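Local coordinates for 2S Albumin protein (Dolichos, PDB 6IX1) that probably serves as a seed storage albumin and, folded as a four-bladed hemopexin-type beta-propeller, may bind small ligands, at residues E20-V25 with L42-S47. Numbering follows the deposited sequence.
Sequences ECNKYV and LRLISS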
ATOM      1  N   GLU A  20      -7.464  -7.587  -2.349  0.50  8.72           N
ATOM      2  CA  GLU A  20      -8.303  -7.593  -3.556  0.50  9.51           C
ATOM      3  C   GLU A  20      -9.733  -7.752  -3.055  0.50  9.40           C
ATOM      4  O   GLU A  20     -10.132  -8.838  -2.631  0.50  9.89           O
ATOM      5  CB  GLU A  20      -7.868  -8.693  -4.501  0.50 10.25           C
ATOM      6  CG  GLU A  20      -6.372  -8.709  -4.688  0.50  9.44           C
ATOM      7  CD  GLU A  20      -5.747 -10.098  -4.577  0.50  9.36           C
ATOM      8  OE1 GLU A  20      -5.450 -10.374  -5.514  0.50  8.76           O
ATOM      9  OE2 GLU A  20      -5.686 -10.844  -3.497  0.50 12.04           O
ATOM     10  N   CYS A  21     -10.457  -6.646  -3.055  1.00  9.34           N
ATOM     11  CA  CYS A  21     -11.814  -6.599  -2.531  1.00 10.60           C
ATOM     12  C   CYS A  21     -11.737  -7.041  -1.071  1.00  8.63           C
ATOM     13  O   CYS A  21     -10.989  -6.491  -0.278  1.00 10.95           O
ATOM     14  CB  CYS A  21     -12.821  -7.352  -3.393  1.00 12.65           C
ATOM     15  SG  CYS A  21     -12.791  -6.676  -5.044  0.50 24.96           S
ATOM     16  N   ASN A  22     -12.571  -7.998  -0.734  1.00  8.62           N
ATOM     17  CA  ASN A  22     -12.672  -8.558   0.639  1.00  8.32           C
ATOM     18  C   ASN A  22     -11.709  -9.704   0.903  1.00  7.59           C
ATOM     19  O   ASN A  22     -11.860 -10.338   1.993  1.00  8.86           O
ATOM     20  CB  ASN A  22     -14.109  -8.989   0.958  1.00  9.66           C
ATOM     21  CG  ASN A  22     -14.602 -10.096   0.037  1.00  9.80           C
ATOM     22  OD1 ASN A  22     -14.034 -10.328  -1.024  1.00 13.22           O
ATOM     23  ND2 ASN A  22     -15.722 -10.705   0.369  1.00 10.91           N
ATOM     24  N   LYS A  23     -10.735  -9.902   0.049  1.00  7.82           N
ATOM     25  CA  LYS A  23      -9.826 -11.050   0.180  1.00  7.07           C
ATOM     26  C   LYS A  23      -8.389 -10.615   0.097  1.00  6.62           C
ATOM     27  O   LYS A  23      -8.079  -9.432  -0.175  1.00  8.70           O
ATOM     28  CB  LYS A  23     -10.115 -12.057  -0.923  1.00  9.18           C
ATOM     29  CG  LYS A  23     -11.534 -12.635  -0.823  1.00 12.44           C
ATOM     30  CD  LYS A  23     -11.953 -13.588  -1.903  1.00 12.00           C
ATOM     31  CE  LYS A  23     -13.455 -13.862  -1.899  1.00 16.74           C
ATOM     32  NZ  LYS A  23     -14.194 -12.701  -2.460  1.00 14.65           N
ATOM     33  N   TYR A  24      -7.470 -11.500   0.405  1.00  7.63           N
ATOM     34  CA  TYR A  24      -6.035 -11.156   0.309  1.00  8.03           C
ATOM     35  C   TYR A  24      -5.208 -12.405   0.029  1.00  7.49           C
ATOM     36  O   TYR A  24      -5.717 -13.543   0.161  1.00  8.11           O
ATOM     37  CB  TYR A  24      -5.558 -10.494   1.609  1.00  7.79           C
ATOM     38  CG  TYR A  24      -5.306 -11.443   2.745  1.00  7.14           C
ATOM     39  CD1 TYR A  24      -6.311 -12.016   3.447  1.00  7.68           C
ATOM     40  CD2 TYR A  24      -4.005 -11.814   3.068  1.00  7.07           C
ATOM     41  CE1 TYR A  24      -6.050 -13.010   4.398  1.00  9.43           C
ATOM     42  CE2 TYR A  24      -3.733 -12.742   4.061  1.00  9.64           C
ATOM     43  CZ  TYR A  24      -4.773 -13.307   4.770  1.00  9.32           C
ATOM     44  OH  TYR A  24      -4.533 -14.242   5.720  1.00 10.55           O
ATOM     45  N   VAL A  25      -3.960 -12.198  -0.369  1.00  6.84           N
ATOM     46  CA  VAL A  25      -2.887 -13.203  -0.449  1.00  8.33           C
ATOM     47  C   VAL A  25      -1.679 -12.656   0.251  1.00  7.98           C
ATOM     48  O   VAL A  25      -1.500 -11.427   0.417  1.00  8.39           O
ATOM     49  CB  VAL A  25      -2.531 -13.680  -1.859  1.00  9.37           C
ATOM     50  CG1 VAL A  25      -3.662 -14.504  -2.454  1.00 10.62           C
ATOM     51  CG2 VAL A  25      -2.079 -12.560  -2.718  1.00  9.14           C
ATOM     52  N   LEU A  42      -5.579 -17.360  -1.553  1.00  7.23           N
ATOM     53  CA  LEU A  42      -6.630 -16.349  -1.520  1.00  8.07           C
ATOM     54  C   LEU A  42      -7.582 -16.644  -0.364  1.00  7.80           C
ATOM     55  O   LEU A  42      -8.153 -17.718  -0.296  1.00  9.52           O
ATOM     56  CB  LEU A  42      -7.382 -16.289  -2.823  1.00  8.13           C
ATOM     57  CG  LEU A  42      -8.376 -15.147  -2.977  1.00  8.84           C
ATOM     58  CD1 LEU A  42      -7.699 -13.803  -3.031  1.00 10.07           C
ATOM     59  CD2 LEU A  42      -9.203 -15.376  -4.232  1.00 10.57           C
ATOM     60  N   ARG A  43      -7.789 -15.679   0.531  1.00  8.19           N
ATOM     61  CA  ARG A  43      -8.478 -15.864   1.826  1.00  9.94           C
ATOM     62  C   ARG A  43      -9.260 -14.624   2.106  1.00 10.06           C
ATOM     63  O   ARG A  43      -8.749 -13.526   1.865  1.00  9.77           O
ATOM     64  CB  ARG A  43      -7.457 -16.191   2.968  1.00 10.08           C
ATOM     65  CG  ARG A  43      -7.976 -16.493   4.340  1.00 14.70           C
ATOM     66  CD  ARG A  43      -6.751 -16.927   5.142  1.00 14.36           C
ATOM     67  NE  ARG A  43      -7.057 -17.446   6.456  1.00 20.21           N
ATOM     68  CZ  ARG A  43      -6.171 -17.624   7.422  1.00 22.75           C
ATOM     69  NH1 ARG A  43      -4.908 -17.247   7.257  1.00 22.59           N
ATOM     70  NH2 ARG A  43      -6.586 -18.074   8.587  1.00 29.53           N
ATOM     71  N   LEU A  44     -10.373 -14.762   2.759  1.00  9.02           N
ATOM     72  CA  LEU A  44     -11.099 -13.562   3.220  1.00  8.98           C
ATOM     73  C   LEU A  44     -10.201 -12.867   4.218  1.00  8.36           C
ATOM     74  O   LEU A  44      -9.564 -13.441   5.131  1.00  9.49           O
ATOM     75  CB  LEU A  44     -12.407 -13.937   3.921  1.00  9.81           C
ATOM     76  CG  LEU A  44     -13.518 -14.461   3.047  1.00 10.67           C
ATOM     77  CD1 LEU A  44     -14.607 -15.004   3.944  1.00 11.88           C
ATOM     78  CD2 LEU A  44     -14.043 -13.337   2.232  1.00 11.68           C
ATOM     79  N   ILE A  45     -10.216 -11.538   4.164  1.00  7.79           N
ATOM     80  CA  ILE A  45      -9.603 -10.694   5.218  1.00  7.97           C
ATOM     81  C   ILE A  45     -10.121 -11.055   6.605  1.00  8.81           C
ATOM     82  O   ILE A  45      -9.329 -11.159   7.551  1.00 11.03           O
ATOM     83  CB  ILE A  45      -9.783  -9.216   4.864  1.00  9.04           C
ATOM     84  CG1 ILE A  45      -9.087  -8.824   3.546  1.00  7.54           C
ATOM     85  CG2 ILE A  45      -9.431  -8.291   6.005  1.00  9.16           C
ATOM     86  CD1 ILE A  45      -9.569  -7.548   2.943  1.00  8.12           C
ATOM     87  N   SER A  46     -11.413 -11.249   6.731  1.00 10.10           N
ATOM     88  CA  SER A  46     -11.985 -11.593   8.044  1.00 13.02           C
ATOM     89  C   SER A  46     -11.413 -12.901   8.584  1.00 13.27           C
ATOM     90  O   SER A  46     -11.452 -13.093   9.776  1.00 13.89           O
ATOM     91  CB  SER A  46     -13.463 -11.673   7.963  1.00 11.16           C
ATOM     92  OG  SER A  46     -13.857 -12.632   7.008  1.00 11.62           O
ATOM     93  N   SER A  47     -10.989 -13.805   7.721  0.50 10.78           N
ATOM     94  CA  SER A  47     -10.399 -15.088   8.169  0.50 10.25           C
ATOM     95  C   SER A  47      -8.955 -14.885   8.617  0.50 12.04           C
ATOM     96  O   SER A  47      -8.556 -15.325   9.736  0.50 12.45           O
ATOM     97  CB  SER A  47     -10.492 -16.081   7.032  0.50 12.00           C
ATOM     98  OG  SER A  47      -9.793 -17.283   7.338  0.50 12.11           O
TER
HETATM   99  O   HOH W   1     -13.295 -10.439   4.512  1.00 12.42           O
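The Tyr24 ring has the carbonyl oxygen of Leu44 at its edge, in the ring plane, 3.6 Å from CE1. The extended Arg43 chain, CG anti to the backbone N (chi1 -176°), runs alongside the ring in the same direction. Its guanidinium plane is turned 27° from the ring. Arg43 NH1 gives Tyr24 OH a weak, bent hydrogen bond of 3.4 Å, and Arg43 NE donates to Ser47 OG at 2.9 Å. The backbones pair antiparallel: Tyr24 N donates to Arg43 O at 2.8 Å, and Arg43 N returns a bond to Tyr24 O. Asn22 O continues the pairing, taking Ile45 N at 3.0 Å in a nearly straight bond (169°) and a water that also accepts from Ser46 N. The Leu42 side chain crosses that of Lys23 obliquely, CD1 against Lys23 CB. The Lys23 chain bends at its end so that NZ donates a hydrogen bond to a lone pair of Asn22 OD1. The contact joins strand 23-28, just after the type II' turn Glu20-Lys23 that links it to strand 15-20, to the outermost strand 37-44, where Leu44 is the N-cap of helix 45-48. Strand 15-20 packs against Tyr24 and Ile45 through Tyr17 and Phe19, within a four-stranded propeller blade.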